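Local atomic coordinates of glutathione S-transferase omega-like 2 (Saccharomyces cerevisiae, PDB entry 5LKB), a protein that acts as a homodimeric glutathione-dependent thiol transferase and reductase of dehydroascorbate and dimethylarsinic acid, and reacts with glutathionyl-(hydro)quinones. Residues A[237-240]-A[241-245]; A[319-322]-A[323-326]; A[219-222]-A[223-226]. All coordinates share one frame; numbering follows the deposited sequence.

Contact 1 (A[237-240]-A[241-245]); sequences SEVN and NVFEH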
ATOM      1  N   SER A 237      -7.212 -14.608  -6.506  1.00 17.86           N
ATOM      2  CA  SER A 237      -6.511 -15.662  -7.228  1.00 19.47           C
ATOM      3  C   SER A 237      -5.188 -15.141  -7.787  1.00 18.50           C
ATOM      4  O   SER A 237      -4.145 -15.785  -7.653  1.00 19.15           O
ATOM      5  CB  SER A 237      -7.420 -16.209  -8.334  1.00 21.67           C
ATOM      6  OG  SER A 237      -6.700 -17.128  -9.129  1.00 28.97           O
ATOM      7  N   GLU A 238      -5.234 -13.984  -8.430  1.00 17.36           N
ATOM      8  CA  GLU A 238      -4.027 -13.477  -9.086  1.00 16.70           C
ATOM      9  C   GLU A 238      -2.973 -13.002  -8.098  1.00 16.46           C
ATOM     10  O   GLU A 238      -1.786 -13.222  -8.320  1.00 17.88           O
ATOM     11  CB  GLU A 238      -4.386 -12.411 -10.108  1.00 15.68           C
ATOM     12  CG  GLU A 238      -5.299 -12.899 -11.211  1.00 15.81           C
ATOM     13  CD  GLU A 238      -4.668 -13.890 -12.193  1.00 18.52           C
ATOM     14  OE1 GLU A 238      -3.439 -14.104 -12.128  1.00 18.97           O
ATOM     15  OE2 GLU A 238      -5.437 -14.389 -13.064  1.00 21.72           O
ATOM     16  N   VAL A 239      -3.378 -12.336  -6.996  1.00 14.10           N
ATOM     17  CA  VAL A 239      -2.372 -11.890  -6.038  1.00 16.26           C
ATOM     18  C   VAL A 239      -1.698 -13.058  -5.357  1.00 15.06           C
ATOM     19  O   VAL A 239      -0.494 -13.021  -5.083  1.00 15.59           O
ATOM     20  CB  VAL A 239      -2.919 -10.863  -5.019  1.00 13.61           C
ATOM     21  CG1 VAL A 239      -3.797 -11.497  -3.914  1.00 14.66           C
ATOM     22  CG2 VAL A 239      -1.779 -10.080  -4.398  1.00 14.00           C
ATOM     23  N   ASN A 240      -2.448 -14.118  -5.039  1.00 17.15           N
ATOM     24  CA  ASN A 240      -1.795 -15.274  -4.439  1.00 16.24           C
ATOM     25  C   ASN A 240      -0.788 -15.863  -5.420  1.00 17.05           C
ATOM     26  O   ASN A 240       0.283 -16.307  -5.019  1.00 18.91           O
ATOM     27  CB  ASN A 240      -2.825 -16.342  -4.067  1.00 20.46           C
ATOM     28  CG  ASN A 240      -3.451 -16.104  -2.685  1.00 24.68           C
ATOM     29  OD1 ASN A 240      -2.800 -16.251  -1.669  1.00 27.64           O
ATOM     30  ND2 ASN A 240      -4.674 -15.767  -2.679  1.00 28.42           N
ATOM     31  N   ASN A 241      -1.149 -15.857  -6.697  1.00 17.33           N
ATOM     32  CA  ASN A 241      -0.270 -16.389  -7.751  1.00 19.51           C
ATOM     33  C   ASN A 241       0.999 -15.561  -7.881  1.00 18.57           C
ATOM     34  O   ASN A 241       2.087 -16.130  -8.042  1.00 19.96           O
ATOM     35  CB  ASN A 241      -1.055 -16.504  -9.048  1.00 17.20           C
ATOM     36  CG  ASN A 241      -0.262 -17.233 -10.118  1.00 22.56           C
ATOM     37  OD1 ASN A 241       0.111 -18.417  -9.937  1.00 23.53           O
ATOM     38  ND2 ASN A 241       0.084 -16.526 -11.140  1.00 23.30           N
ATOM     39  N   VAL A 242       0.897 -14.219  -7.801  1.00 15.14           N
ATOM     40  CA  VAL A 242       2.086 -13.380  -7.854  1.00 15.40           C
ATOM     41  C   VAL A 242       3.047 -13.782  -6.761  1.00 15.82           C
ATOM     42  O   VAL A 242       4.240 -13.975  -6.978  1.00 17.50           O
ATOM     43  CB  VAL A 242       1.678 -11.900  -7.743  1.00 15.43           C
ATOM     44  CG1 VAL A 242       2.895 -11.038  -7.419  1.00 18.73           C
ATOM     45  CG2 VAL A 242       0.986 -11.366  -9.003  1.00 16.76           C
ATOM     46  N   PHE A 243       2.567 -13.795  -5.497  1.00 14.83           N
ATOM     47  CA  PHE A 243       3.482 -14.055  -4.398  1.00 15.36           C
ATOM     48  C   PHE A 243       4.015 -15.485  -4.420  1.00 16.03           C
ATOM     49  O   PHE A 243       5.167 -15.704  -4.061  1.00 18.06           O
ATOM     50  CB  PHE A 243       2.840 -13.661  -3.034  1.00 16.15           C
ATOM     51  CG  PHE A 243       2.856 -12.155  -2.828  1.00 14.49           C
ATOM     52  CD1 PHE A 243       3.996 -11.549  -2.372  1.00 15.01           C
ATOM     53  CD2 PHE A 243       1.781 -11.376  -3.219  1.00 14.59           C
ATOM     54  CE1 PHE A 243       4.087 -10.147  -2.264  1.00 14.77           C
ATOM     55  CE2 PHE A 243       1.848  -9.970  -3.107  1.00 15.22           C
ATOM     56  CZ  PHE A 243       2.994  -9.391  -2.658  1.00 14.90           C
ATOM     57  N   GLU A 244       3.220 -16.444  -4.896  1.00 20.11           N
ATOM     58  CA  GLU A 244       3.705 -17.821  -4.999  1.00 19.20           C
ATOM     59  C   GLU A 244       4.896 -17.893  -5.950  1.00 18.68           C
ATOM     60  O   GLU A 244       5.886 -18.591  -5.675  1.00 20.62           O
ATOM     61  CB  GLU A 244       2.583 -18.724  -5.478  1.00 20.71           C
ATOM     62  CG  GLU A 244       2.968 -20.152  -5.803  1.00 31.28           C
ATOM     63  CD  GLU A 244       1.799 -20.912  -6.411  1.00 35.20           C
ATOM     64  OE1 GLU A 244       0.642 -20.481  -6.230  1.00 41.04           O
ATOM     65  OE2 GLU A 244       2.042 -21.915  -7.111  1.00 39.18           O
ATOM     66  N   HIS A 245       4.850 -17.095  -7.005  1.00 17.66           N
ATOM     67  CA  HIS A 245       5.926 -17.091  -7.976  1.00 18.80           C
ATOM     68  C   HIS A 245       7.083 -16.208  -7.587  1.00 19.64           C
ATOM     69  O   HIS A 245       8.233 -16.504  -7.961  1.00 19.56           O
ATOM     70  CB  HIS A 245       5.387 -16.846  -9.369  1.00 19.25           C
ATOM     71  CG  HIS A 245       4.631 -18.025  -9.858  1.00 19.91           C
ATOM     72  ND1 HIS A 245       3.303 -18.220  -9.540  1.00 20.15           N
ATOM     73  CD2 HIS A 245       5.030 -19.107 -10.588  1.00 22.45           C
ATOM     74  CE1 HIS A 245       2.901 -19.359 -10.091  1.00 25.43           C
ATOM     75  NE2 HIS A 245       3.923 -19.905 -10.747  1.00 24.71           N
TER
HETATM   76  O   HOH W   1      -0.971 -13.745 -11.200  1.00 19.61           O
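Glu-238 and Asn-241 meet through a bridging water on one flank of the long helix 232-264, part of the all-helical C-terminal domain of this glutathione transferase. From Asn-241, CB packs 3.4 Å from the carbonyl O of Glu-238, one turn back. CG then stands anti to the backbone N (chi1 -172°), which brings the amide round to the flank where the carboxylate of Glu-238 ends. There Asn-241 ND2 donates to the water at 3.0 Å. The same water gives its own hydrogens to Glu-238 OE1, at 2.7 Å, and to Glu-238 O, so the link closes through solvent, while OE1 and ND2 stay 4.4 Å apart. Glu-238 O also accepts the helical bond from Val-242 N.

The buried flank is apolar. Val-239 CG2 lies at the edge of the Phe-243 ring, close to its plane and 3.9 Å from CE2, and Phe-309 stacks on that ring. Leu-361 of the second subunit packs on Val-239. Farther on, Asn-241 O takes two bonds from His-245, from opposite faces of its carbonyl plane: the backbone N and, at 2.8 Å, ring atom ND1, with the oxygen only 2° out of the imidazole plane.

Contact 2 (A[319-322]-A[323-326]); sequences IHLW and VRNL
Arg-324 folds back over His-320, one turn earlier in helix 317-329 of the glutathione transferase C-terminal domain, and lays its guanidinium flat on the imidazole. The evidence for a true stack is that the planes are 8° apart and the centres 3.7 Å apart, with NE over the middle of the ring. A bend at chi3 (-64°) after an extended start turns the chain back, and CD adds a CH-pi contact on the same face. Arg-324 NE also donates to His-320 O at 3.0 Å. That oxygen lies in the guanidinium plane, whereas NE stands above the carbonyl plane, 63° out of it. Arg-324 N reaches the same oxygen from the opposite face. The NE bond and the stack together restrict the rotation of the guanidinium. NH1 has a further partner in Pro-369 O.

A second tight part is apolar. Leu-326 CD1 sits over one face of the Trp-322 indole, 3.5 Å from CZ2 and 3.9 Å from the centroid of the six-membered ring, offset toward the rim. Val-323 CB comes within 3.7 Å of Trp-322 CE3, its side chain running at about a right angle to the indole. Leu-253 and Leu-290, from helices 232-264 and 285-304, pack on Trp-322, and Asp-287 accepts from NE1.

The looser part is water-mediated. The Asn-325 amide has its OD1 hydrogen-bonded to Asn-329. A water accepts from Asn-325 ND2 at 2.9 Å and donates to Trp-322 O at 3.2 Å.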
ATOM      1  N   ILE A 319      15.781 -11.356  -3.923  1.00 15.80           N
ATOM      2  CA  ILE A 319      15.332 -10.467  -5.000  1.00 16.64           C
ATOM      3  C   ILE A 319      15.775  -9.027  -4.730  1.00 17.60           C
ATOM      4  O   ILE A 319      16.183  -8.307  -5.656  1.00 16.57           O
ATOM      5  CB  ILE A 319      13.812 -10.566  -5.201  1.00 15.60           C
ATOM      6  CG1 ILE A 319      13.350 -11.976  -5.616  1.00 18.04           C
ATOM      7  CG2 ILE A 319      13.351  -9.539  -6.206  1.00 16.13           C
ATOM      8  CD1 ILE A 319      11.836 -12.179  -5.661  1.00 15.36           C
ATOM      9  N   HIS A 320      15.668  -8.572  -3.476  1.00 14.68           N
ATOM     10  CA  HIS A 320      16.032  -7.209  -3.161  1.00 13.48           C
ATOM     11  C   HIS A 320      17.531  -6.941  -3.425  1.00 16.09           C
ATOM     12  O   HIS A 320      17.905  -5.862  -3.898  1.00 16.91           O
ATOM     13  CB  HIS A 320      15.646  -6.907  -1.700  1.00 16.92           C
ATOM     14  CG  HIS A 320      15.765  -5.456  -1.313  1.00 14.33           C
ATOM     15  ND1 HIS A 320      16.169  -5.078  -0.062  1.00 16.01           N
ATOM     16  CD2 HIS A 320      15.502  -4.307  -1.983  1.00 16.04           C
ATOM     17  CE1 HIS A 320      16.141  -3.770   0.038  1.00 14.10           C
ATOM     18  NE2 HIS A 320      15.756  -3.263  -1.114  1.00 17.51           N
ATOM     19  N   LEU A 321      18.400  -7.895  -3.079  1.00 17.04           N
ATOM     20  CA  LEU A 321      19.818  -7.737  -3.369  1.00 18.52           C
ATOM     21  C   LEU A 321      20.080  -7.726  -4.873  1.00 16.45           C
ATOM     22  O   LEU A 321      20.773  -6.830  -5.386  1.00 18.16           O
ATOM     23  CB  LEU A 321      20.551  -8.873  -2.693  1.00 18.33           C
ATOM     24  CG  LEU A 321      22.053  -8.915  -2.974  1.00 20.57           C
ATOM     25  CD1 LEU A 321      22.737  -7.753  -2.412  1.00 21.72           C
ATOM     26  CD2 LEU A 321      22.589 -10.228  -2.370  1.00 24.09           C
ATOM     27  N   TRP A 322      19.417  -8.642  -5.596  1.00 16.43           N
ATOM     28  CA  TRP A 322      19.572  -8.744  -7.032  1.00 16.17           C
ATOM     29  C   TRP A 322      19.123  -7.464  -7.750  1.00 18.43           C
ATOM     30  O   TRP A 322      19.793  -6.993  -8.676  1.00 17.23           O
ATOM     31  CB  TRP A 322      18.809  -9.994  -7.477  1.00 17.96           C
ATOM     32  CG  TRP A 322      18.542 -10.110  -8.949  1.00 17.43           C
ATOM     33  CD1 TRP A 322      19.341 -10.713  -9.896  1.00 21.24           C
ATOM     34  CD2 TRP A 322      17.402  -9.626  -9.655  1.00 15.18           C
ATOM     35  NE1 TRP A 322      18.754 -10.607 -11.110  1.00 17.35           N
ATOM     36  CE2 TRP A 322      17.561  -9.950 -11.002  1.00 16.66           C
ATOM     37  CE3 TRP A 322      16.250  -8.921  -9.265  1.00 14.73           C
ATOM     38  CZ2 TRP A 322      16.613  -9.618 -11.969  1.00 16.51           C
ATOM     39  CZ3 TRP A 322      15.318  -8.601 -10.187  1.00 16.60           C
ATOM     40  CH2 TRP A 322      15.498  -8.925 -11.540  1.00 18.32           C
ATOM     41  N   VAL A 323      17.981  -6.870  -7.353  1.00 14.73           N
ATOM     42  CA  VAL A 323      17.474  -5.740  -8.111  1.00 14.47           C
ATOM     43  C   VAL A 323      18.290  -4.492  -7.790  1.00 16.45           C
ATOM     44  O   VAL A 323      18.478  -3.634  -8.659  1.00 14.43           O
ATOM     45  CB  VAL A 323      15.949  -5.560  -7.873  1.00 14.02           C
ATOM     46  CG1 VAL A 323      15.645  -4.892  -6.509  1.00 15.84           C
ATOM     47  CG2 VAL A 323      15.345  -4.677  -8.921  1.00 16.78           C
ATOM     48  N   ARG A 324      18.753  -4.369  -6.539  1.00 16.10           N
ATOM     49  CA  ARG A 324      19.611  -3.253  -6.179  1.00 16.21           C
ATOM     50  C   ARG A 324      20.953  -3.352  -6.887  1.00 17.55           C
ATOM     51  O   ARG A 324      21.477  -2.323  -7.331  1.00 17.75           O
ATOM     52  CB  ARG A 324      19.823  -3.182  -4.659  1.00 14.93           C
ATOM     53  CG  ARG A 324      18.582  -2.642  -3.980  1.00 15.76           C
ATOM     54  CD  ARG A 324      18.805  -2.585  -2.480  1.00 16.01           C
ATOM     55  NE  ARG A 324      19.006  -3.901  -1.891  1.00 17.36           N
ATOM     56  CZ  ARG A 324      19.525  -4.087  -0.678  1.00 18.71           C
ATOM     57  NH1 ARG A 324      19.914  -3.054   0.031  1.00 19.23           N
ATOM     58  NH2 ARG A 324      19.674  -5.321  -0.203  1.00 19.67           N
ATOM     59  N   ASN A 325      21.492  -4.570  -7.040  1.00 15.84           N
ATOM     60  CA  ASN A 325      22.748  -4.715  -7.783  1.00 18.51           C
ATOM     61  C   ASN A 325      22.570  -4.228  -9.221  1.00 18.14           C
ATOM     62  O   ASN A 325      23.412  -3.488  -9.753  1.00 17.04           O
ATOM     63  CB  ASN A 325      23.225  -6.173  -7.777  1.00 19.83           C
ATOM     64  CG  ASN A 325      24.535  -6.364  -8.551  1.00 20.51           C
ATOM     65  OD1 ASN A 325      25.486  -5.628  -8.333  1.00 22.79           O
ATOM     66  ND2 ASN A 325      24.564  -7.342  -9.413  1.00 20.64           N
ATOM     67  N   LEU A 326      21.460  -4.614  -9.873  1.00 17.13           N
ATOM     68  CA  LEU A 326      21.215  -4.177 -11.249  1.00 16.29           C
ATOM     69  C   LEU A 326      21.031  -2.672 -11.318  1.00 17.76           C
ATOM     70  O   LEU A 326      21.632  -1.990 -12.162  1.00 16.44           O
ATOM     71  CB  LEU A 326      20.040  -4.926 -11.861  1.00 15.07           C
ATOM     72  CG  LEU A 326      20.216  -6.421 -12.016  1.00 16.20           C
ATOM     73  CD1 LEU A 326      18.964  -7.056 -12.512  1.00 17.77           C
ATOM     74  CD2 LEU A 326      21.382  -6.761 -12.963  1.00 18.53           C
TER
HETATM   75  O   HOH W   2      22.195  -8.958  -9.515  1.00 19.86           O

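Contact 3 (A[219-222]-A[223-226]); sequences INNG and VYKT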
ATOM      1  N   ILE A 219       4.162 -12.835 -12.872  1.00 17.27           N
ATOM      2  CA  ILE A 219       4.819 -11.673 -12.276  1.00 14.99           C
ATOM      3  C   ILE A 219       4.664 -10.490 -13.212  1.00 14.82           C
ATOM      4  O   ILE A 219       4.038  -9.486 -12.874  1.00 16.37           O
ATOM      5  CB  ILE A 219       6.283 -12.001 -11.914  1.00 16.26           C
ATOM      6  CG1 ILE A 219       6.310 -13.098 -10.828  1.00 18.07           C
ATOM      7  CG2 ILE A 219       7.028 -10.756 -11.473  1.00 15.90           C
ATOM      8  CD1 ILE A 219       7.587 -13.739 -10.504  1.00 19.39           C
ATOM      9  N   ASN A 220       5.264 -10.579 -14.409  1.00 14.60           N
ATOM     10  CA  ASN A 220       5.200  -9.453 -15.341  1.00 15.19           C
ATOM     11  C   ASN A 220       3.767  -9.050 -15.627  1.00 13.78           C
ATOM     12  O   ASN A 220       3.371  -7.882 -15.470  1.00 14.90           O
ATOM     13  CB  ASN A 220       5.915  -9.745 -16.673  1.00 15.40           C
ATOM     14  CG  ASN A 220       7.379  -9.993 -16.549  1.00 18.09           C
ATOM     15  OD1 ASN A 220       8.117  -9.412 -15.715  1.00 18.22           O
ATOM     16  ND2 ASN A 220       7.868 -10.794 -17.463  1.00 15.31           N
ATOM     17  N   ASN A 221       2.951 -10.017 -16.126  1.00 15.15           N
ATOM     18  CA  ASN A 221       1.528  -9.820 -16.313  1.00 13.95           C
ATOM     19  C   ASN A 221       0.732 -10.148 -15.048  1.00 13.87           C
ATOM     20  O   ASN A 221      -0.399  -9.686 -14.926  1.00 14.99           O
ATOM     21  CB  ASN A 221       1.001 -10.666 -17.501  1.00 17.54           C
ATOM     22  CG  ASN A 221      -0.262 -10.115 -18.058  1.00 16.09           C
ATOM     23  OD1 ASN A 221      -0.465  -8.900 -18.237  1.00 16.67           O
ATOM     24  ND2 ASN A 221      -1.185 -11.018 -18.386  1.00 17.07           N
ATOM     25  N   GLY A 222       1.325 -10.909 -14.122  1.00 14.85           N
ATOM     26  CA  GLY A 222       0.594 -11.255 -12.908  1.00 16.06           C
ATOM     27  C   GLY A 222       0.185 -10.031 -12.105  1.00 15.56           C
ATOM     28  O   GLY A 222      -0.937  -9.957 -11.615  1.00 15.68           O
ATOM     29  N   VAL A 223       1.084  -9.038 -12.016  1.00 15.35           N
ATOM     30  CA  VAL A 223       0.698  -7.828 -11.262  1.00 13.23           C
ATOM     31  C   VAL A 223      -0.443  -7.089 -11.924  1.00 13.64           C
ATOM     32  O   VAL A 223      -1.279  -6.506 -11.244  1.00 13.51           O
ATOM     33  CB  VAL A 223       1.873  -6.889 -10.996  1.00 14.27           C
ATOM     34  CG1 VAL A 223       2.953  -7.594 -10.185  1.00 14.30           C
ATOM     35  CG2 VAL A 223       2.488  -6.303 -12.304  1.00 14.10           C
ATOM     36  N   TYR A 224      -0.565  -7.136 -13.276  1.00 16.29           N
ATOM     37  CA  TYR A 224      -1.638  -6.459 -13.987  1.00 13.57           C
ATOM     38  C   TYR A 224      -2.962  -7.215 -13.880  1.00 12.69           C
ATOM     39  O   TYR A 224      -4.005  -6.601 -13.674  1.00 15.67           O
ATOM     40  CB  TYR A 224      -1.282  -6.319 -15.462  1.00 14.18           C
ATOM     41  CG  TYR A 224      -0.286  -5.215 -15.738  1.00 14.18           C
ATOM     42  CD1 TYR A 224      -0.703  -3.925 -15.890  1.00 13.82           C
ATOM     43  CD2 TYR A 224       1.035  -5.490 -15.925  1.00 17.52           C
ATOM     44  CE1 TYR A 224       0.182  -2.889 -16.174  1.00 16.74           C
ATOM     45  CE2 TYR A 224       1.970  -4.452 -16.175  1.00 15.90           C
ATOM     46  CZ  TYR A 224       1.512  -3.153 -16.358  1.00 16.10           C
ATOM     47  OH  TYR A 224       2.386  -2.088 -16.663  1.00 17.95           O
ATOM     48  N   LYS A 225      -2.911  -8.556 -13.991  1.00 14.95           N
ATOM     49  CA  LYS A 225      -4.127  -9.348 -13.736  1.00 15.49           C
ATOM     50  C   LYS A 225      -4.649  -9.137 -12.307  1.00 15.34           C
ATOM     51  O   LYS A 225      -5.869  -9.149 -12.082  1.00 16.29           O
ATOM     52  CB  LYS A 225      -3.834 -10.820 -14.039  1.00 17.78           C
ATOM     53  CG  LYS A 225      -3.547 -11.106 -15.534  1.00 17.76           C
ATOM     54  CD  LYS A 225      -3.381 -12.592 -15.821  1.00 16.53           C
ATOM     55  CE  LYS A 225      -2.109 -13.098 -15.247  1.00 17.85           C
ATOM     56  NZ  LYS A 225      -1.847 -14.522 -15.622  1.00 20.91           N
ATOM     57  N   THR A 226      -3.726  -8.899 -11.357  1.00 13.81           N
ATOM     58  CA  THR A 226      -4.110  -8.579  -9.979  1.00 16.12           C
ATOM     59  C   THR A 226      -4.702  -7.176  -9.887  1.00 15.65           C
ATOM     60  O   THR A 226      -5.799  -7.009  -9.365  1.00 14.78           O
ATOM     61  CB  THR A 226      -2.892  -8.718  -9.067  1.00 15.20           C
ATOM     62  OG1 THR A 226      -2.363 -10.035  -9.113  1.00 15.88           O
ATOM     63  CG2 THR A 226      -3.260  -8.386  -7.640  1.00 15.86           C
TER
HETATM   64  O   HOH W   3      -1.030 -14.113 -18.269  1.00 18.82           O
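Gly-222 O is gripped by two donors of one residue: Thr-226 OG1 at 2.9 Å and Thr-226 N at 3.0 Å, arriving from opposite faces of the carbonyl plane. The hydroxyl gets there because OG1 stands beside its own backbone N (chi1 -59°), facing back down the helix. This lies at the junction of helices 205-220 and 222-227 in the C-terminal domain, where the chain passes close to the glutathione site.

Asn-221 O likewise has two backbone donors, but unequal ones: Lys-225 N at 2.9 Å, and a weak bond from Tyr-224 N bent to 123°. The side chains of Asn-221 and Lys-225 cross at about a right angle. Asn-221 ND2 packs 3.7 Å from Lys-225 CG and equally near CD, and the bend at chi3 then carries NZ round to a water that accepts from both NZ, at 2.8 Å, and ND2. NZ is also bonded to Asp-217 O.

On the other flank Asn-220 O lies at the edge of the Tyr-224 ring, in its plane, 3.4 Å from CD2. The tyrosine continues to a hydroxyl bonded to Tyr-346 and to a glycerol probably left from crystallisation.

Asn-221 OD1 accepts from NE of the glutathione-binding Arg-15, whose guanidinium also makes a cation-pi contact with Tyr-224. Two residues about one helical turn apart, Asn-221 and Tyr-224, thus address one arginine, by amide oxygen and by ring, consistent with a second-shell part in positioning Arg-15; the Tyr-224 side chain lies about 6 Å from that of the nucleophile Cys-46.

All three contacts are local, each joining residues about one turn apart in the C-terminal helical domain, yet their settings differ. Contacts 2 and 3 are buried, while contact 1 is only partly so and has the second subunit on one side. Contacts 1 and 3 touch, their centres 9 Å apart: Thr-226 OG1 packs 3.3 Å from Val-239 N, joining helix 222-227 to helix 232-264. Contact 2 touches neither, but its Ile-319 and Trp-322 rest on that same long helix farther along. Water links polar side chains in contact 1, contact 2 combines a guanidinium-imidazole stack with aliphatic packing on an indole, and contact 3, nearest the active site, offers Arg-15 an amide oxygen and a tyrosine ring.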